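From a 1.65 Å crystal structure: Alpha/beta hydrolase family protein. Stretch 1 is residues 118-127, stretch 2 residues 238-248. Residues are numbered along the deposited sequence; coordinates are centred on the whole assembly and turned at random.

Stretch 1 118-127: KIIVGGAAAS
Stretch 2 (238-248) IFSCEIANLIP

Residues 118-122 form a β-strand that runs into a loop, 123-127, and a helix ending at Leu246 packs over both. Gly123 turns the chain with positive phi (47/42); Ala124 (-114/-169) and Ala125 (-151/153) are extended, and Ala126 (-87/-6) turns the chain sharply. No direct hydrogen bond joins the stretches. They bury 395 Å² between them, both sides summed; apolar contacts and four bridging waters connect them.

Ile238 (t, t) lies out of reach, but its O accepts from Glu242 N at 2.9 Å, the first within this stretch of successive i to i+4 bonds in a helix that begins earlier in the chain. Phe239 (chi1 m, chi2 -83°) makes the closest backbone approach, its CA 5.0 Å from that of Ala125. Its CB meets Ala125 CB at 3.9 Å and Ala124 O at 3.6 Å, while the ring leads away.

Ser240 (m), its CA 6.1 Å from Ala124 CA, works through water. Its OG is 2.8 Å from water 1, which accepts from Ala124 N at 3.0 Å, and 2.6 Å from water 2, whose oxygen lies 2.8 Å from Ala124 O. Cys241 (m) makes no contact.

The CA-to-CB bond of Glu242 (t, t, chi3 52°) points toward the loop, and its OE1 lies 4.3 Å from Ala126 CB. Water 3 donates to Glu242 OE1 at 2.7 Å and to Phe239 O at 2.8 Å, and accepts from Ala126 N at 2.7 Å; water 4 links the same OE1 to Ser127 OG (p), 2.7 Å from each.

Ile243 (m, t) is the centre of the packing, with the largest covered area. Its CD1 lies 3.6 Å from Ala125 N, 4.1 Å from Ala124 CB and 4.4 Å from Val121 CG1 (Val121 is t), while its CG1 sits 4.0 Å from Ala126 CB.

Ala244 and Asn245 are out of reach. Ile247 (m, t) leaves helical geometry at -77/121, yet its N still donates to Ile243 O (3.1 Å), and its CD1 touches Ile119 CD1 (p, t) at 4.4 Å.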

ATOM      1  N   LYS A 118      14.881   1.499  -5.447  1.00  9.57           N
ATOM      2  CA  LYS A 118      14.614   1.332  -4.019  1.00  9.42           C
ATOM      3  C   LYS A 118      13.184   0.843  -3.815  1.00  9.19           C
ATOM      4  O   LYS A 118      12.347   0.959  -4.715  1.00  9.06           O
ATOM      5  CB  LYS A 118      14.779   2.667  -3.275  1.00  9.50           C
ATOM      6  CG  LYS A 118      13.704   3.719  -3.611  1.00  9.87           C
ATOM      7  CD  LYS A 118      14.124   5.121  -3.198  1.00 11.00           C
ATOM      8  CE  LYS A 118      15.063   5.741  -4.225  1.00 12.13           C
ATOM      9  NZ  LYS A 118      15.681   7.009  -3.752  1.00 12.21           N
ATOM     10  N   ILE A 119      12.913   0.310  -2.627  1.00  8.95           N
ATOM     11  CA  ILE A 119      11.536   0.119  -2.171  1.00  8.89           C
ATOM     12  C   ILE A 119      11.304   0.860  -0.860  1.00  9.01           C
ATOM     13  O   ILE A 119      12.216   0.984  -0.029  1.00  9.26           O
ATOM     14  CB  ILE A 119      11.124  -1.376  -2.030  1.00  8.76           C
ATOM     15  CG1 ILE A 119      12.117  -2.147  -1.146  1.00  9.04           C
ATOM     16  CG2 ILE A 119      10.955  -2.012  -3.414  1.00  8.85           C
ATOM     17  CD1 ILE A 119      11.704  -3.587  -0.836  1.00  8.78           C
ATOM     18  N   ILE A 120      10.094   1.390  -0.712  1.00  8.77           N
ATOM     19  CA  ILE A 120       9.621   1.953   0.546  1.00  9.15           C
ATOM     20  C   ILE A 120       8.446   1.083   0.967  1.00  8.82           C
ATOM     21  O   ILE A 120       7.518   0.868   0.185  1.00  8.93           O
ATOM     22  CB  ILE A 120       9.215   3.441   0.410  1.00  9.31           C
ATOM     23  CG1 ILE A 120      10.462   4.325   0.296  1.00 11.07           C
ATOM     24  CG2 ILE A 120       8.403   3.907   1.618  1.00 10.55           C
ATOM     25  CD1 ILE A 120      10.815   4.738  -1.090  1.00 12.90           C
ATOM     26  N   VAL A 121       8.511   0.560   2.189  1.00  8.70           N
ATOM     27  CA  VAL A 121       7.582  -0.476   2.641  1.00  8.67           C
ATOM     28  C   VAL A 121       7.020  -0.123   4.012  1.00  8.46           C
ATOM     29  O   VAL A 121       7.732  -0.174   5.017  1.00  8.68           O
ATOM     30  CB  VAL A 121       8.281  -1.865   2.716  1.00  8.60           C
ATOM     31  CG1 VAL A 121       7.272  -2.962   3.044  1.00  8.91           C
ATOM     32  CG2 VAL A 121       9.016  -2.187   1.409  1.00  9.35           C
ATOM     33  N   GLY A 122       5.739   0.231   4.051  1.00  8.08           N
ATOM     34  CA  GLY A 122       5.098   0.644   5.298  1.00  8.35           C
ATOM     35  C   GLY A 122       4.082  -0.341   5.832  1.00  8.19           C
ATOM     36  O   GLY A 122       3.314  -0.923   5.064  1.00  8.65           O
ATOM     37  N   GLY A 123       4.095  -0.535   7.152  1.00  8.19           N
ATOM     38  CA  GLY A 123       3.085  -1.339   7.848  1.00  8.05           C
ATOM     39  C   GLY A 123       2.770  -2.682   7.215  1.00  7.91           C
ATOM     40  O   GLY A 123       1.607  -3.084   7.146  1.00  7.96           O
ATOM     41  N   ALA A 124       3.802  -3.384   6.759  1.00  7.80           N
ATOM     42  CA  ALA A 124       3.595  -4.629   6.025  1.00  7.83           C
ATOM     43  C   ALA A 124       4.126  -5.848   6.773  1.00  8.12           C
ATOM     44  O   ALA A 124       4.451  -5.780   7.961  1.00  8.71           O
ATOM     45  CB  ALA A 124       4.209  -4.529   4.625  1.00  7.81           C
ATOM     46  N   ALA A 125       4.182  -6.973   6.069  1.00  8.09           N
ATOM     47  CA  ALA A 125       4.697  -8.214   6.629  1.00  8.34           C
ATOM     48  C   ALA A 125       5.297  -9.022   5.496  1.00  8.65           C
ATOM     49  O   ALA A 125       4.888  -8.875   4.343  1.00  8.90           O
ATOM     50  CB  ALA A 125       3.586  -8.994   7.314  1.00  8.29           C
ATOM     51  N   ALA A 126       6.267  -9.868   5.829  1.00  9.01           N
ATOM     52  CA  ALA A 126       6.951 -10.706   4.843  1.00  9.29           C
ATOM     53  C   ALA A 126       6.231 -12.038   4.596  1.00  9.68           C
ATOM     54  O   ALA A 126       6.633 -12.813   3.724  1.00  9.82           O
ATOM     55  CB  ALA A 126       8.398 -10.948   5.274  1.00  9.60           C
ATOM     56  N   SER A 127       5.182 -12.308   5.370  1.00  9.88           N
ATOM     57  CA  SER A 127       4.365 -13.508   5.171  1.00 10.39           C
ATOM     58  C   SER A 127       2.962 -13.314   5.731  1.00 10.76           C
ATOM     59  O   SER A 127       2.667 -12.296   6.360  1.00 10.81           O
ATOM     60  CB  SER A 127       5.015 -14.728   5.830  1.00 10.32           C
ATOM     61  OG  SER A 127       4.733 -14.752   7.219  1.00 10.41           O
ATOM     62  N   ILE A 238       6.410  -5.686  14.935  1.00 10.62           N
ATOM     63  CA  ILE A 238       7.415  -6.748  14.834  1.00 10.74           C
ATOM     64  C   ILE A 238       7.596  -7.268  13.396  1.00 10.50           C
ATOM     65  O   ILE A 238       8.688  -7.696  13.014  1.00 10.16           O
ATOM     66  CB  ILE A 238       7.127  -7.910  15.834  1.00 11.10           C
ATOM     67  CG1 ILE A 238       8.293  -8.907  15.865  1.00 11.82           C
ATOM     68  CG2 ILE A 238       5.790  -8.594  15.522  1.00 11.39           C
ATOM     69  CD1 ILE A 238       8.243  -9.907  17.008  1.00 14.04           C
ATOM     70  N   PHE A 239       6.534  -7.201  12.594  1.00 10.07           N
ATOM     71  CA  PHE A 239       6.611  -7.688  11.219  1.00  9.84           C
ATOM     72  C   PHE A 239       7.412  -6.762  10.309  1.00  9.88           C
ATOM     73  O   PHE A 239       8.061  -7.228   9.369  1.00  9.83           O
ATOM     74  CB  PHE A 239       5.214  -8.019  10.680  1.00  9.74           C
ATOM     75  CG  PHE A 239       4.600  -9.189  11.377  1.00  9.56           C
ATOM     76  CD1 PHE A 239       4.921 -10.487  10.985  1.00 10.12           C
ATOM     77  CD2 PHE A 239       3.761  -9.006  12.473  1.00  9.70           C
ATOM     78  CE1 PHE A 239       4.390 -11.585  11.653  1.00 10.46           C
ATOM     79  CE2 PHE A 239       3.229 -10.099  13.146  1.00 10.56           C
ATOM     80  CZ  PHE A 239       3.544 -11.392  12.733  1.00 10.78           C
ATOM     81  N   SER A 240       7.400  -5.465  10.615  1.00  9.64           N
ATOM     82  CA  SER A 240       8.294  -4.521   9.942  1.00  9.74           C
ATOM     83  C   SER A 240       9.731  -4.733  10.410  1.00  9.89           C
ATOM     84  O   SER A 240      10.666  -4.618   9.617  1.00 10.02           O
ATOM     85  CB  SER A 240       7.850  -3.076  10.163  1.00  9.37           C
ATOM     86  OG  SER A 240       6.686  -2.781   9.397  1.00  9.46           O
ATOM     87  N   CYS A 241       9.901  -5.059  11.693  1.00 10.20           N
ATOM     88  CA  CYS A 241      11.226  -5.407  12.214  1.00 10.61           C
ATOM     89  C   CYS A 241      11.802  -6.609  11.470  1.00 10.53           C
ATOM     90  O   CYS A 241      12.983  -6.612  11.100  1.00 10.48           O
ATOM     91  CB  CYS A 241      11.170  -5.699  13.711  1.00 11.04           C
ATOM     92  SG  CYS A 241      10.812  -4.257  14.703  1.00 12.00           S
ATOM     93  N   GLU A 242      10.960  -7.617  11.239  1.00 10.15           N
ATOM     94  CA  GLU A 242      11.385  -8.809  10.513  1.00 10.25           C
ATOM     95  C   GLU A 242      11.827  -8.467   9.092  1.00  9.93           C
ATOM     96  O   GLU A 242      12.896  -8.893   8.658  1.00 10.00           O
ATOM     97  CB  GLU A 242      10.278  -9.867  10.477  1.00 10.25           C
ATOM     98  CG  GLU A 242      10.651 -11.082   9.629  1.00 11.33           C
ATOM     99  CD  GLU A 242       9.619 -12.187   9.667  1.00 12.56           C
ATOM    100  OE1 GLU A 242       8.429 -11.907   9.416  1.00 12.96           O
ATOM    101  OE2 GLU A 242      10.006 -13.342   9.934  1.00 14.62           O
ATOM    102  N   ILE A 243      11.001  -7.703   8.375  1.00  9.61           N
ATOM    103  CA  ILE A 243      11.339  -7.279   7.015  1.00  9.50           C
ATOM    104  C   ILE A 243      12.703  -6.584   6.968  1.00  9.70           C
ATOM    105  O   ILE A 243      13.559  -6.940   6.153  1.00  9.67           O
ATOM    106  CB  ILE A 243      10.257  -6.351   6.411  1.00  9.40           C
ATOM    107  CG1 ILE A 243       8.955  -7.123   6.168  1.00  9.37           C
ATOM    108  CG2 ILE A 243      10.749  -5.731   5.106  1.00  9.40           C
ATOM    109  CD1 ILE A 243       7.733  -6.223   5.965  1.00  9.72           C
ATOM    110  N   ALA A 244      12.898  -5.602   7.845  1.00  9.89           N
ATOM    111  CA  ALA A 244      14.139  -4.827   7.866  1.00 10.16           C
ATOM    112  C   ALA A 244      15.359  -5.668   8.234  1.00 10.47           C
ATOM    113  O   ALA A 244      16.462  -5.404   7.752  1.00 10.81           O
ATOM    114  CB  ALA A 244      14.006  -3.637   8.797  1.00 10.06           C
ATOM    115  N   ASN A 245      15.163  -6.678   9.079  1.00 10.53           N
ATOM    116  CA  ASN A 245      16.251  -7.591   9.426  1.00 11.15           C
ATOM    117  C   ASN A 245      16.642  -8.513   8.267  1.00 11.26           C
ATOM    118  O   ASN A 245      17.831  -8.750   8.023  1.00 11.31           O
ATOM    119  CB  ASN A 245      15.902  -8.422  10.662  1.00 11.46           C
ATOM    120  CG  ASN A 245      16.967  -9.451  10.984  1.00 12.52           C
ATOM    121  OD1 ASN A 245      18.042  -9.117  11.491  1.00 14.51           O
ATOM    122  ND2 ASN A 245      16.683 -10.710  10.670  1.00 11.74           N
ATOM    123  N   LEU A 246      15.639  -9.022   7.555  1.00 11.20           N
ATOM    124  CA  LEU A 246      15.870 -10.009   6.498  1.00 11.41           C
ATOM    125  C   LEU A 246      16.544  -9.415   5.262  1.00 11.57           C
ATOM    126  O   LEU A 246      17.417 -10.045   4.664  1.00 11.63           O
ATOM    127  CB  LEU A 246      14.560 -10.708   6.115  1.00 11.26           C
ATOM    128  CG  LEU A 246      13.971 -11.666   7.156  1.00 11.63           C
ATOM    129  CD1 LEU A 246      12.598 -12.149   6.716  1.00 11.91           C
ATOM    130  CD2 LEU A 246      14.903 -12.846   7.440  1.00 13.05           C
ATOM    131  N   ILE A 247      16.141  -8.204   4.891  1.00 11.51           N
ATOM    132  CA  ILE A 247      16.723  -7.523   3.736  1.00 11.91           C
ATOM    133  C   ILE A 247      18.094  -6.951   4.120  1.00 12.60           C
ATOM    134  O   ILE A 247      18.185  -6.142   5.042  1.00 12.72           O
ATOM    135  CB  ILE A 247      15.792  -6.405   3.213  1.00 11.42           C
ATOM    136  CG1 ILE A 247      14.452  -6.998   2.753  1.00 11.10           C
ATOM    137  CG2 ILE A 247      16.460  -5.638   2.072  1.00 11.58           C
ATOM    138  CD1 ILE A 247      13.397  -5.955   2.413  1.00 10.91           C
ATOM    139  N   PRO A 248      19.164  -7.376   3.416  1.00 13.49           N
ATOM    140  CA  PRO A 248      20.530  -6.982   3.786  1.00 14.27           C
ATOM    141  C   PRO A 248      20.774  -5.472   3.880  1.00 14.91           C
ATOM    142  O   PRO A 248      21.465  -5.029   4.798  1.00 15.52           O
ATOM    143  CB  PRO A 248      21.390  -7.591   2.672  1.00 14.36           C
ATOM    144  CG  PRO A 248      20.607  -8.737   2.172  1.00 14.51           C
ATOM    145  CD  PRO A 248      19.155  -8.370   2.325  1.00 13.39           C
TER
HETATM  146  O   HOH W   1       6.665  -2.569   6.620  1.00  9.74           O
HETATM  147  O   HOH W   2       4.418  -3.969  10.050  1.00 10.38           O
HETATM  148  O   HOH W   3       7.291  -9.678   8.364  1.00  9.42           O
HETATM  149  O   HOH W   4       6.275 -13.489   8.994  1.00 11.43           O